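Local coordinates for p800 reaction center core protein (Heliobacterium modesticaldum, PDB 5V8K) that forms the homodimeric core of a light-driven photosynthetic reaction center, holding bacteriochlorophylls within its transmembrane helices and helping to bind a 4Fe-4S cluster, at residues Met273-Gly278 against Val394-Met399; Gly278-Ala283 against Asp439-Ala444; Val289-Lys294 against Phe402-Pro407. All coordinates share one frame; numbering follows the deposited sequence.

Contact 1: Met273-Gly278 against Val394-Met399; sequences MFWIGG and VPMWRM. With GBF (Bacteriochlorophyll g), chain T.
Met-396 reaches across from helix 376-401 and lays the end of its thioether over one face of the Trp-275 indole. Two measurements define the pairing. SD of Met-396 stands 3.8 Å from the centroid of the six-membered ring of Trp-275, only 11° off the ring normal, which makes it a Met-aromatic contact; CE of Met-396 lies 3.7 Å from the centroid of the five-membered ring, a CH-pi contact over the same face. Sulfur and methyl therefore take one ring each. The methionine chain is extended as far as its sulfur and bends at the last torsion (chi3 70°), which lays the SD-CE bond along the indole. Ile-276 meets the sulfur from beside the tryptophan, its CG1 4.0 Å from SD of Met-396, with the two side chains crossing at about a right angle. One turn further along, CE of Met-399 comes within 4.0 Å of Ile-276 O. A bacteriochlorophyll g extends this apolar patch: its CBB lies at the indole edge, 3.3 Å from Trp-275 CZ2, and its methyl CMB sits over the ring of Trp-397, 3.2 Å from CE2. Over these short segments the axes approach to 10.9 Å, inclined at 29°. Around the pair, Trp-275 also packs on Ala-212 of helix 200-224, Trp-397 meets Phe-317 of helix 311-344 edge-to-face, and Pro-395 rests on Gln-440 and Phe-447 of helix 437-447.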
loop_
_atom_site.group_PDB
_atom_site.type_symbol
_atom_site.label_atom_id
_atom_site.label_comp_id
_atom_site.label_asym_id
_atom_site.label_seq_id
_atom_site.Cartn_x
_atom_site.Cartn_y
_atom_site.Cartn_z
ATOM N N MET A 273 5.173 16.392 13.232
ATOM C CA MET A 273 6.479 15.757 13.483
ATOM C C MET A 273 7.082 16.252 14.844
ATOM O O MET A 273 7.648 15.495 15.607
ATOM C CB MET A 273 7.521 15.898 12.321
ATOM C CG MET A 273 7.244 15.120 11.051
ATOM S SD MET A 273 8.087 15.782 9.626
ATOM C CE MET A 273 9.788 15.443 9.962
ATOM N N PHE A 274 6.976 17.532 15.132
ATOM C CA PHE A 274 7.502 18.047 16.399
ATOM C C PHE A 274 6.626 17.633 17.582
ATOM O O PHE A 274 7.135 17.443 18.687
ATOM C CB PHE A 274 7.640 19.569 16.359
ATOM C CG PHE A 274 8.936 20.051 15.758
ATOM C CD1 PHE A 274 10.077 20.091 16.528
ATOM C CD2 PHE A 274 9.010 20.451 14.428
ATOM C CE1 PHE A 274 11.280 20.517 15.986
ATOM C CE2 PHE A 274 10.208 20.866 13.891
ATOM C CZ PHE A 274 11.342 20.906 14.676
ATOM N N TRP A 275 5.314 17.506 17.376
ATOM C CA TRP A 275 4.422 17.049 18.435
ATOM C C TRP A 275 4.801 15.638 18.865
ATOM O O TRP A 275 4.992 15.358 20.047
ATOM C CB TRP A 275 2.975 17.094 17.922
ATOM C CG TRP A 275 1.873 16.705 18.863
ATOM C CD1 TRP A 275 1.778 16.967 20.203
ATOM C CD2 TRP A 275 0.682 15.992 18.507
ATOM N NE1 TRP A 275 0.590 16.447 20.704
ATOM C CE2 TRP A 275 -0.100 15.853 19.670
ATOM C CE3 TRP A 275 0.205 15.454 17.309
ATOM C CZ2 TRP A 275 -1.336 15.190 19.661
ATOM C CZ3 TRP A 275 -0.996 14.798 17.302
ATOM C CH2 TRP A 275 -1.763 14.672 18.474
ATOM N N ILE A 276 4.937 14.743 17.892
ATOM C CA ILE A 276 5.175 13.347 18.205
ATOM C C ILE A 276 6.604 13.150 18.672
ATOM O O ILE A 276 6.846 12.446 19.649
ATOM C CB ILE A 276 4.826 12.473 16.993
ATOM C CG1 ILE A 276 3.317 12.546 16.750
ATOM C CG2 ILE A 276 5.298 11.034 17.211
ATOM C CD1 ILE A 276 2.848 12.008 15.421
ATOM N N GLY A 277 7.574 13.780 17.999
ATOM C CA GLY A 277 8.950 13.692 18.455
ATOM C C GLY A 277 9.182 14.367 19.787
ATOM O O GLY A 277 9.996 13.908 20.586
ATOM N N GLY A 278 8.480 15.464 20.054
ATOM C CA GLY A 278 8.595 16.085 21.362
ATOM C C GLY A 278 8.066 15.197 22.467
ATOM O O GLY A 278 8.680 15.074 23.538
ATOM N N VAL A 394 -3.160 7.487 20.717
ATOM C CA VAL A 394 -3.146 6.160 21.370
ATOM C C VAL A 394 -1.694 5.692 21.509
ATOM O O VAL A 394 -1.258 5.425 22.635
ATOM C CB VAL A 394 -4.023 5.128 20.624
ATOM C CG1 VAL A 394 -3.781 3.709 21.112
ATOM C CG2 VAL A 394 -5.520 5.480 20.814
ATOM N N PRO A 395 -0.901 5.598 20.433
ATOM C CA PRO A 395 0.524 5.284 20.638
ATOM C C PRO A 395 1.276 6.347 21.444
ATOM O O PRO A 395 2.211 5.995 22.177
ATOM C CB PRO A 395 1.097 5.145 19.214
ATOM C CG PRO A 395 0.092 5.753 18.292
ATOM C CD PRO A 395 -1.262 5.655 19.014
ATOM N N MET A 396 0.869 7.616 21.379
ATOM C CA MET A 396 1.568 8.670 22.118
ATOM C C MET A 396 1.430 8.485 23.628
ATOM O O MET A 396 2.408 8.623 24.376
ATOM C CB MET A 396 1.058 10.049 21.703
ATOM C CG MET A 396 1.306 10.359 20.244
ATOM S SD MET A 396 0.665 11.964 19.708
ATOM C CE MET A 396 1.807 12.964 20.598
ATOM N N TRP A 397 0.217 8.197 24.101
ATOM C CA TRP A 397 0.060 8.025 25.535
ATOM C C TRP A 397 0.622 6.689 26.014
ATOM O O TRP A 397 1.009 6.578 27.181
ATOM C CB TRP A 397 -1.393 8.198 25.959
ATOM C CG TRP A 397 -1.810 9.642 25.900
ATOM C CD1 TRP A 397 -2.672 10.207 25.003
ATOM C CD2 TRP A 397 -1.381 10.709 26.764
ATOM N NE1 TRP A 397 -2.822 11.535 25.260
ATOM C CE2 TRP A 397 -2.051 11.878 26.342
ATOM C CE3 TRP A 397 -0.510 10.792 27.855
ATOM C CZ2 TRP A 397 -1.844 13.129 26.943
ATOM C CZ3 TRP A 397 -0.332 12.043 28.481
ATOM C CH2 TRP A 397 -0.995 13.190 28.009
ATOM N N ARG A 398 0.785 5.720 25.116
ATOM C CA ARG A 398 1.490 4.496 25.486
ATOM C C ARG A 398 3.001 4.727 25.650
ATOM O O ARG A 398 3.620 4.141 26.547
ATOM C CB ARG A 398 1.191 3.407 24.450
ATOM C CG ARG A 398 -0.274 2.877 24.513
ATOM C CD ARG A 398 -0.574 1.987 23.333
ATOM N NE ARG A 398 0.133 0.713 23.395
ATOM C CZ ARG A 398 -0.129 -0.309 22.580
ATOM N NH1 ARG A 398 -1.079 -0.186 21.676
ATOM N NH2 ARG A 398 0.501 -1.483 22.703
ATOM N N MET A 399 3.615 5.572 24.800
ATOM C CA MET A 399 4.991 6.029 25.018
ATOM C C MET A 399 5.164 6.552 26.425
ATOM O O MET A 399 6.114 6.189 27.130
ATOM C CB MET A 399 5.377 7.150 24.026
ATOM C CG MET A 399 5.843 6.722 22.667
ATOM S SD MET A 399 6.572 8.130 21.700
ATOM C CE MET A 399 5.175 9.105 21.186
HETATM MG MG GBF T . 2.655 17.495 26.633
HETATM C CHA GBF T . 4.773 17.410 29.429
HETATM C CHB GBF T . 2.676 14.189 26.594
HETATM C CHC GBF T . 0.164 17.858 24.331
HETATM C CHD GBF T . 2.729 21.106 26.959
HETATM N NA GBF T . 3.514 16.109 27.753
HETATM C C1A GBF T . 4.289 16.128 28.840
HETATM C C2A GBF T . 4.566 14.867 29.579
HETATM C C3A GBF T . 4.339 13.946 28.375
HETATM C C4A GBF T . 3.459 14.803 27.521
HETATM C CMA GBF T . 5.615 13.585 27.621
HETATM C CAA GBF T . 3.641 14.679 30.806
HETATM C CBA GBF T . 2.174 14.442 30.451
HETATM C CGA GBF T . 1.400 14.181 31.727
HETATM O O1A GBF T . 1.811 13.357 32.537
HETATM O O2A GBF T . -0.028 14.435 31.653
HETATM N NB GBF T . 1.418 16.158 25.706
HETATM C C1B GBF T . 1.680 14.829 25.682
HETATM C C2B GBF T . 0.764 14.230 24.851
HETATM C C3B GBF T . 0.057 15.250 24.238
HETATM C C4B GBF T . 0.587 16.474 24.711
HETATM C CMB GBF T . 0.577 12.739 24.663
HETATM C CAB GBF T . -1.033 14.929 23.307
HETATM C CBB GBF T . -1.994 15.715 22.875
HETATM N NC GBF T . 1.684 19.124 25.862
HETATM C C1C GBF T . 0.744 19.093 24.922
HETATM C C2C GBF T . 0.160 20.293 24.259
HETATM C C3C GBF T . 0.946 21.127 25.156
HETATM C C4C GBF T . 1.815 20.462 26.011
HETATM C CMC GBF T . 0.709 20.387 22.812
HETATM C CAC GBF T . 0.847 22.598 25.081
HETATM C CBC GBF T . -0.122 23.257 24.131
HETATM N ND GBF T . 3.432 18.948 27.799
HETATM C C1D GBF T . 3.506 20.275 27.891
HETATM C C2D GBF T . 4.442 20.988 29.010
HETATM C C3D GBF T . 4.819 19.731 29.493
HETATM C C4D GBF T . 4.288 18.580 28.834
HETATM C CMD GBF T . 4.755 22.385 29.403
HETATM C CAD GBF T . 5.600 19.237 30.650
HETATM O OBD GBF T . 6.423 19.812 31.438
HETATM C CBD GBF T . 5.691 17.736 30.547
HETATM C CGD GBF T . 7.055 17.219 30.193
HETATM O O1D GBF T . 7.426 17.061 29.042
HETATM O O2D GBF T . 8.009 16.899 31.212
HETATM C CED GBF T . 9.338 17.359 30.964
HETATM C C1 GBF T . -0.984 13.840 32.525
HETATM C C2 GBF T . -2.271 13.782 31.741
HETATM C C3 GBF T . -3.059 14.855 31.572
HETATM C C4 GBF T . -2.711 16.181 32.178
HETATM C C5 GBF T . -4.325 14.729 30.754
#

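Contact 2: Gly278-Ala283 against Asp439-Ala444; sequences GVFHGA and DQFYLA. With GBF (Bacteriochlorophyll g), chain B.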
loop_
_atom_site.group_PDB
_atom_site.type_symbol
_atom_site.label_atom_id
_atom_site.label_comp_id
_atom_site.label_asym_id
_atom_site.label_seq_id
_atom_site.Cartn_x
_atom_site.Cartn_y
_atom_site.Cartn_z
ATOM N N GLY A 278 8.480 15.464 20.054
ATOM C CA GLY A 278 8.595 16.085 21.362
ATOM C C GLY A 278 8.066 15.197 22.467
ATOM O O GLY A 278 8.680 15.074 23.538
ATOM N N VAL A 279 6.913 14.572 22.235
ATOM C CA VAL A 279 6.355 13.651 23.221
ATOM C C VAL A 279 7.281 12.453 23.411
ATOM O O VAL A 279 7.457 11.963 24.533
ATOM C CB VAL A 279 4.929 13.238 22.806
ATOM C CG1 VAL A 279 4.382 12.105 23.689
ATOM C CG2 VAL A 279 4.018 14.460 22.913
ATOM N N PHE A 280 7.899 11.968 22.329
ATOM C CA PHE A 280 8.868 10.887 22.473
ATOM C C PHE A 280 10.002 11.281 23.424
ATOM O O PHE A 280 10.404 10.488 24.279
ATOM C CB PHE A 280 9.430 10.484 21.109
ATOM C CG PHE A 280 10.763 9.786 21.213
ATOM C CD1 PHE A 280 10.839 8.440 21.534
ATOM C CD2 PHE A 280 11.932 10.497 21.043
ATOM C CE1 PHE A 280 12.069 7.813 21.666
ATOM C CE2 PHE A 280 13.158 9.881 21.173
ATOM C CZ PHE A 280 13.230 8.537 21.490
ATOM N N HIS A 281 10.533 12.505 23.293
ATOM C CA HIS A 281 11.598 12.941 24.197
ATOM C C HIS A 281 11.126 13.074 25.641
ATOM O O HIS A 281 11.883 12.784 26.569
ATOM C CB HIS A 281 12.183 14.260 23.724
ATOM C CG HIS A 281 13.190 14.085 22.649
ATOM N ND1 HIS A 281 14.358 13.385 22.849
ATOM C CD2 HIS A 281 13.188 14.465 21.352
ATOM C CE1 HIS A 281 15.035 13.342 21.721
ATOM N NE2 HIS A 281 14.347 13.996 20.798
ATOM N N GLY A 282 9.923 13.590 25.862
ATOM C CA GLY A 282 9.451 13.709 27.223
ATOM C C GLY A 282 9.277 12.340 27.848
ATOM O O GLY A 282 9.696 12.098 28.978
ATOM N N ALA A 283 8.686 11.419 27.087
ATOM C CA ALA A 283 8.517 10.042 27.532
ATOM C C ALA A 283 9.863 9.381 27.791
ATOM O O ALA A 283 10.019 8.622 28.753
ATOM C CB ALA A 283 7.727 9.250 26.470
ATOM N N ASP A 439 9.129 2.078 19.442
ATOM C CA ASP A 439 8.256 1.457 18.453
ATOM C C ASP A 439 6.852 2.071 18.499
ATOM O O ASP A 439 6.181 2.155 17.473
ATOM C CB ASP A 439 8.245 -0.054 18.669
ATOM C CG ASP A 439 9.595 -0.719 18.312
ATOM O OD1 ASP A 439 10.407 -0.108 17.556
ATOM O OD2 ASP A 439 9.850 -1.853 18.780
ATOM N N GLN A 440 6.442 2.604 19.652
ATOM C CA GLN A 440 5.206 3.379 19.721
ATOM C C GLN A 440 5.387 4.775 19.125
ATOM O O GLN A 440 4.430 5.357 18.604
ATOM C CB GLN A 440 4.713 3.479 21.164
ATOM C CG GLN A 440 4.249 2.154 21.761
ATOM C CD GLN A 440 3.041 1.587 21.018
ATOM O OE1 GLN A 440 2.024 2.269 20.828
ATOM N NE2 GLN A 440 3.162 0.354 20.560
ATOM N N PHE A 441 6.592 5.339 19.208
ATOM C CA PHE A 441 6.888 6.558 18.462
ATOM C C PHE A 441 6.639 6.367 16.971
ATOM O O PHE A 441 5.946 7.170 16.344
ATOM C CB PHE A 441 8.329 7.002 18.709
ATOM C CG PHE A 441 8.835 7.962 17.663
ATOM C CD1 PHE A 441 8.484 9.285 17.711
ATOM C CD2 PHE A 441 9.591 7.509 16.612
ATOM C CE1 PHE A 441 8.912 10.171 16.748
ATOM C CE2 PHE A 441 10.033 8.387 15.596
ATOM C CZ PHE A 441 9.696 9.730 15.666
ATOM N N TYR A 442 7.199 5.305 16.377
ATOM C CA TYR A 442 6.966 5.054 14.955
ATOM C C TYR A 442 5.483 4.919 14.672
ATOM O O TYR A 442 4.999 5.385 13.630
ATOM C CB TYR A 442 7.683 3.788 14.480
ATOM C CG TYR A 442 9.155 3.738 14.703
ATOM C CD1 TYR A 442 9.973 4.811 14.383
ATOM C CD2 TYR A 442 9.745 2.613 15.249
ATOM C CE1 TYR A 442 11.308 4.768 14.618
ATOM C CE2 TYR A 442 11.126 2.551 15.481
ATOM C CZ TYR A 442 11.910 3.644 15.143
ATOM O OH TYR A 442 13.286 3.650 15.404
ATOM N N LEU A 443 4.750 4.202 15.555
ATOM C CA LEU A 443 3.355 3.940 15.274
ATOM C C LEU A 443 2.562 5.240 15.299
ATOM O O LEU A 443 1.629 5.419 14.514
ATOM C CB LEU A 443 2.796 2.911 16.296
ATOM C CG LEU A 443 1.393 2.343 16.101
ATOM C CD1 LEU A 443 1.269 1.664 14.717
ATOM C CD2 LEU A 443 0.967 1.356 17.190
ATOM N N ALA A 444 2.919 6.165 16.186
ATOM C CA ALA A 444 2.228 7.448 16.178
ATOM C C ALA A 444 2.493 8.207 14.874
ATOM O O ALA A 444 1.580 8.825 14.307
ATOM C CB ALA A 444 2.620 8.265 17.399
HETATM MG MG GBF B . 15.395 13.928 18.606
HETATM C CHA GBF B . 17.134 10.911 19.215
HETATM C CHB GBF B . 18.089 15.577 19.607
HETATM C CHC GBF B . 13.885 16.714 17.199
HETATM C CHD GBF B . 12.887 11.878 17.097
HETATM N NA GBF B . 17.154 13.378 19.366
HETATM C C1A GBF B . 17.806 12.218 19.492
HETATM C C2A GBF B . 19.129 12.213 20.213
HETATM C C3A GBF B . 19.224 13.688 20.604
HETATM C C4A GBF B . 18.091 14.243 19.791
HETATM C CMA GBF B . 18.990 13.933 22.091
HETATM C CAA GBF B . 20.355 11.754 19.431
HETATM C CBA GBF B . 20.500 12.492 18.109
HETATM C CGA GBF B . 21.887 12.309 17.531
HETATM O O1A GBF B . 22.814 11.948 18.239
HETATM O O2A GBF B . 22.184 13.140 16.388
HETATM N NB GBF B . 15.963 15.879 18.401
HETATM C C1B GBF B . 17.064 16.425 18.963
HETATM C C2B GBF B . 17.027 17.814 18.823
HETATM C C3B GBF B . 15.846 18.116 18.127
HETATM C C4B GBF B . 15.206 16.872 17.903
HETATM C CMB GBF B . 18.120 18.749 19.301
HETATM C CAB GBF B . 15.318 19.453 17.722
HETATM C CBB GBF B . 15.714 20.672 18.096
HETATM N NC GBF B . 13.697 14.216 17.489
HETATM C C1C GBF B . 13.286 15.367 16.945
HETATM C C2C GBF B . 12.173 15.486 15.965
HETATM C C3C GBF B . 12.022 14.027 16.010
HETATM C C4C GBF B . 12.849 13.344 16.895
HETATM C CMC GBF B . 11.054 16.248 16.655
HETATM C CAC GBF B . 11.030 13.283 15.200
HETATM C CBC GBF B . 10.066 13.923 14.241
HETATM N ND GBF B . 15.033 11.995 18.160
HETATM C C1D GBF B . 14.056 11.233 17.707
HETATM C C2D GBF B . 14.072 9.630 17.750
HETATM C C3D GBF B . 15.307 9.704 18.375
HETATM C C4D GBF B . 15.870 10.999 18.606
HETATM C CMD GBF B . 13.103 8.553 17.354
HETATM C CAD GBF B . 16.377 8.735 18.692
HETATM O OBD GBF B . 16.375 7.499 18.943
HETATM C CBD GBF B . 17.537 9.487 19.271
HETATM C CGD GBF B . 17.689 9.137 20.695
HETATM O O1D GBF B . 18.534 8.379 21.127
HETATM O O2D GBF B . 16.800 9.779 21.605
HETATM C CED GBF B . 16.622 9.147 22.852
HETATM C C1 GBF B . 23.125 12.728 15.401
HETATM C C2 GBF B . 23.167 13.771 14.314
HETATM C C3 GBF B . 24.105 14.736 14.279
HETATM C C4 GBF B . 25.184 14.800 15.344
HETATM C C5 GBF B . 24.031 15.733 13.134
HETATM C C6 GBF B . 25.410 16.244 12.747
HETATM C C7 GBF B . 25.351 16.913 11.391
HETATM C C8 GBF B . 26.235 16.661 10.400
HETATM C C9 GBF B . 27.373 15.695 10.590
HETATM C C10 GBF B . 26.149 17.371 9.065
HETATM C C11 GBF B . 24.747 17.334 8.474
HETATM C C12 GBF B . 24.496 18.597 7.678
HETATM C C13 GBF B . 23.363 18.713 6.977
HETATM C C14 GBF B . 22.386 17.578 7.010
HETATM C C15 GBF B . 23.065 19.954 6.166
#
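His-281 NE2 coordinates the magnesium of a bacteriochlorophyll g at 2.4 Å, while the next residue back, Phe-280, meets Phe-441 of helix 437-447 beside the same macrocycle. The edge of the imidazole points along NA of the pigment, with CE1 of His-281 3.2 Å from that nitrogen. CD2 of Phe-280 sits 4.0 Å above the plane of the His-281 ring, over its centre, so the phenyl probably helps to limit rotation of the imidazole on that face. Across the helices the closest approach is Phe-280 CB to Phe-441 CD1, at 3.7 Å. The two rings form an oblique pair, their planes at 56° and their centroids 5.4 Å apart. Both phenylalanines place CG opposite their own backbone N (chi1 158° for Phe-280, 162° for Phe-441), which carries both rings to the pigment. Phe-280 CE2 is 3.5 Å from C3D of the macrocycle, and Phe-441 CE2 is 3.5 Å from its methyl CMD; that methyl lies over a face of each ring. ND1 of His-281 hydrogen-bonds to Glu-201 OE2, which supplies the second shell. Axial histidine ligation is a standard way of holding chlorophylls; here the carboxylate behind the imidazole probably increases its electron donation to magnesium, while the two phenyl rings give the macrocycle an apolar flank.

Contact 3: Val289-Lys294 against Phe402-Pro407; sequences VLNDPK and FSKVSP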
loop_
_atom_site.group_PDB
_atom_site.type_symbol
_atom_site.label_atom_id
_atom_site.label_comp_id
_atom_site.label_asym_id
_atom_site.label_seq_id
_atom_site.Cartn_x
_atom_site.Cartn_y
_atom_site.Cartn_z
ATOM N N VAL A 289 14.014 8.592 34.222
ATOM C CA VAL A 289 13.693 8.796 35.630
ATOM C C VAL A 289 13.329 7.465 36.286
ATOM O O VAL A 289 13.795 7.140 37.385
ATOM C CB VAL A 289 12.552 9.812 35.786
ATOM C CG1 VAL A 289 12.019 9.768 37.218
ATOM C CG2 VAL A 289 13.020 11.165 35.500
ATOM N N LEU A 290 12.463 6.687 35.622
ATOM C CA LEU A 290 11.984 5.432 36.192
ATOM C C LEU A 290 13.064 4.362 36.231
ATOM O O LEU A 290 12.932 3.394 36.989
ATOM C CB LEU A 290 10.790 4.886 35.401
ATOM C CG LEU A 290 9.513 5.712 35.283
ATOM C CD1 LEU A 290 8.612 5.064 34.244
ATOM C CD2 LEU A 290 8.796 5.791 36.582
ATOM N N ASN A 291 14.112 4.496 35.428
ATOM C CA ASN A 291 15.183 3.514 35.390
ATOM C C ASN A 291 16.376 3.916 36.236
ATOM O O ASN A 291 17.286 3.105 36.415
ATOM C CB ASN A 291 15.641 3.281 33.948
ATOM C CG ASN A 291 14.681 2.408 33.173
ATOM O OD1 ASN A 291 13.674 1.965 33.718
ATOM N ND2 ASN A 291 14.979 2.165 31.889
ATOM N N ASP A 292 16.394 5.134 36.751
ATOM C CA ASP A 292 17.459 5.576 37.631
ATOM C C ASP A 292 16.947 5.513 39.063
ATOM O O ASP A 292 16.333 6.480 39.539
ATOM C CB ASP A 292 17.907 6.997 37.277
ATOM N N PRO A 293 17.164 4.399 39.776
ATOM C CA PRO A 293 16.701 4.324 41.173
ATOM C C PRO A 293 17.121 5.526 42.001
ATOM O O PRO A 293 16.412 5.905 42.944
ATOM C CB PRO A 293 17.335 3.023 41.683
ATOM N N LYS A 294 18.255 6.143 41.666
ATOM C CA LYS A 294 18.614 7.426 42.259
ATOM C C LYS A 294 17.579 8.486 41.902
ATOM O O LYS A 294 16.965 9.101 42.781
ATOM C CB LYS A 294 20.007 7.849 41.786
ATOM N N PHE A 402 3.125 3.410 29.212
ATOM C CA PHE A 402 3.265 1.967 29.064
ATOM C C PHE A 402 4.697 1.484 28.817
ATOM O O PHE A 402 4.891 0.302 28.513
ATOM C CB PHE A 402 2.391 1.469 27.905
ATOM C CG PHE A 402 0.906 1.430 28.194
ATOM C CD1 PHE A 402 0.232 2.544 28.675
ATOM C CD2 PHE A 402 0.169 0.293 27.892
ATOM C CE1 PHE A 402 -1.132 2.495 28.901
ATOM C CE2 PHE A 402 -1.190 0.257 28.103
ATOM C CZ PHE A 402 -1.845 1.361 28.601
ATOM N N SER A 403 5.700 2.348 28.899
ATOM C CA SER A 403 7.012 1.992 28.373
ATOM C C SER A 403 7.920 1.324 29.398
ATOM O O SER A 403 8.946 0.759 29.024
ATOM C CB SER A 403 7.690 3.237 27.788
ATOM O OG SER A 403 7.091 3.554 26.535
ATOM N N LYS A 404 7.528 1.298 30.663
ATOM C CA LYS A 404 8.232 0.539 31.683
ATOM C C LYS A 404 7.459 -0.720 32.073
ATOM O O LYS A 404 7.978 -1.835 31.958
ATOM C CB LYS A 404 8.455 1.433 32.895
ATOM C CG LYS A 404 9.148 0.752 34.062
ATOM C CD LYS A 404 10.591 0.505 33.765
ATOM C CE LYS A 404 11.358 0.281 35.075
ATOM N NZ LYS A 404 12.793 0.139 34.787
ATOM N N VAL A 405 6.228 -0.563 32.562
ATOM C CA VAL A 405 5.358 -1.700 32.808
ATOM C C VAL A 405 3.982 -1.384 32.243
ATOM O O VAL A 405 3.625 -0.228 31.993
ATOM C CB VAL A 405 5.271 -2.087 34.302
ATOM C CG1 VAL A 405 6.636 -2.439 34.858
ATOM C CG2 VAL A 405 4.673 -0.973 35.120
ATOM N N SER A 406 3.237 -2.441 31.963
ATOM C CA SER A 406 1.894 -2.321 31.434
ATOM C C SER A 406 1.096 -3.515 31.893
ATOM O O SER A 406 1.661 -4.481 32.449
ATOM C CB SER A 406 1.902 -2.232 29.903
ATOM O OG SER A 406 2.194 -3.500 29.356
ATOM N N PRO A 407 -0.220 -3.511 31.722
ATOM C CA PRO A 407 -0.990 -4.710 32.053
ATOM C C PRO A 407 -0.501 -5.922 31.278
ATOM O O PRO A 407 -0.570 -7.041 31.794
ATOM C CB PRO A 407 -2.429 -4.324 31.693
ATOM C CG PRO A 407 -2.432 -2.829 31.651
ATOM C CD PRO A 407 -1.082 -2.390 31.292
#
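Lys-404 is the residue of 402-407 that crosses to Leu-290 and Asn-291, near the end of helix 258-291, but the segment begins with Phe-402, whose ring packs on Gln-314 and Leu-318 of helix 311-344. Ser-403 follows, and its OG is hydrogen-bonded back to Met-399 O in helix 376-401. At Lys-404 the chain comes nearest to the other segment, CA to CA of Leu-290 being 7.6 Å. Lys-404 CB touches Leu-290 CD1 at 3.9 Å, and the two side chains lie alongside, running opposite ways. CG of the lysine lies opposite its backbone N (chi1 178°), and a bend at chi2 of 72° turns the remaining methylenes along the helix end. The modelled separation of Lys-404 NZ and Asn-291 OD1 is too short to be sound, so the placement of the lysine end is doubtful. The sound part is the aliphatic Leu-290 to Lys-404 contact, between a helix end and an interhelical loop, probably at the edge of the predicted membrane span. Next comes Val-405, which leans on Tyr-309, as do Leu-290 and Lys-404. Ser-406 then occupies the N-cap position of helix 407-411, its OG accepting a weak hydrogen bond from Trp-408 N and making a further hydrogen bond with Glu-548 OE1 of the second subunit. Pro-407 opens that helix, packing on His-311 and on Met-551 of the second subunit.

Helix 258-291 supplies the first segment of every contact, taken in order toward its C-terminal end. Contact 1 starts at 273-278 and closes on helix 376-401, with 115 residues between its segments. Contact 2 shares Gly-278 with it and reaches helix 437-447, with 155 residues between. Contact 3 leaves from 289-294 and returns at 402-407, so it falls wholly within the span of contact 2, whereas contact 1 crosses both others. Contacts 1 and 2 have centres about 4 Å apart and join three helices directly, with Met-396 CE 3.5 Å from Val-279 CG2. Contact 3, centred about 17 Å from contact 1, ties the helix end to the loop following helix 376-401.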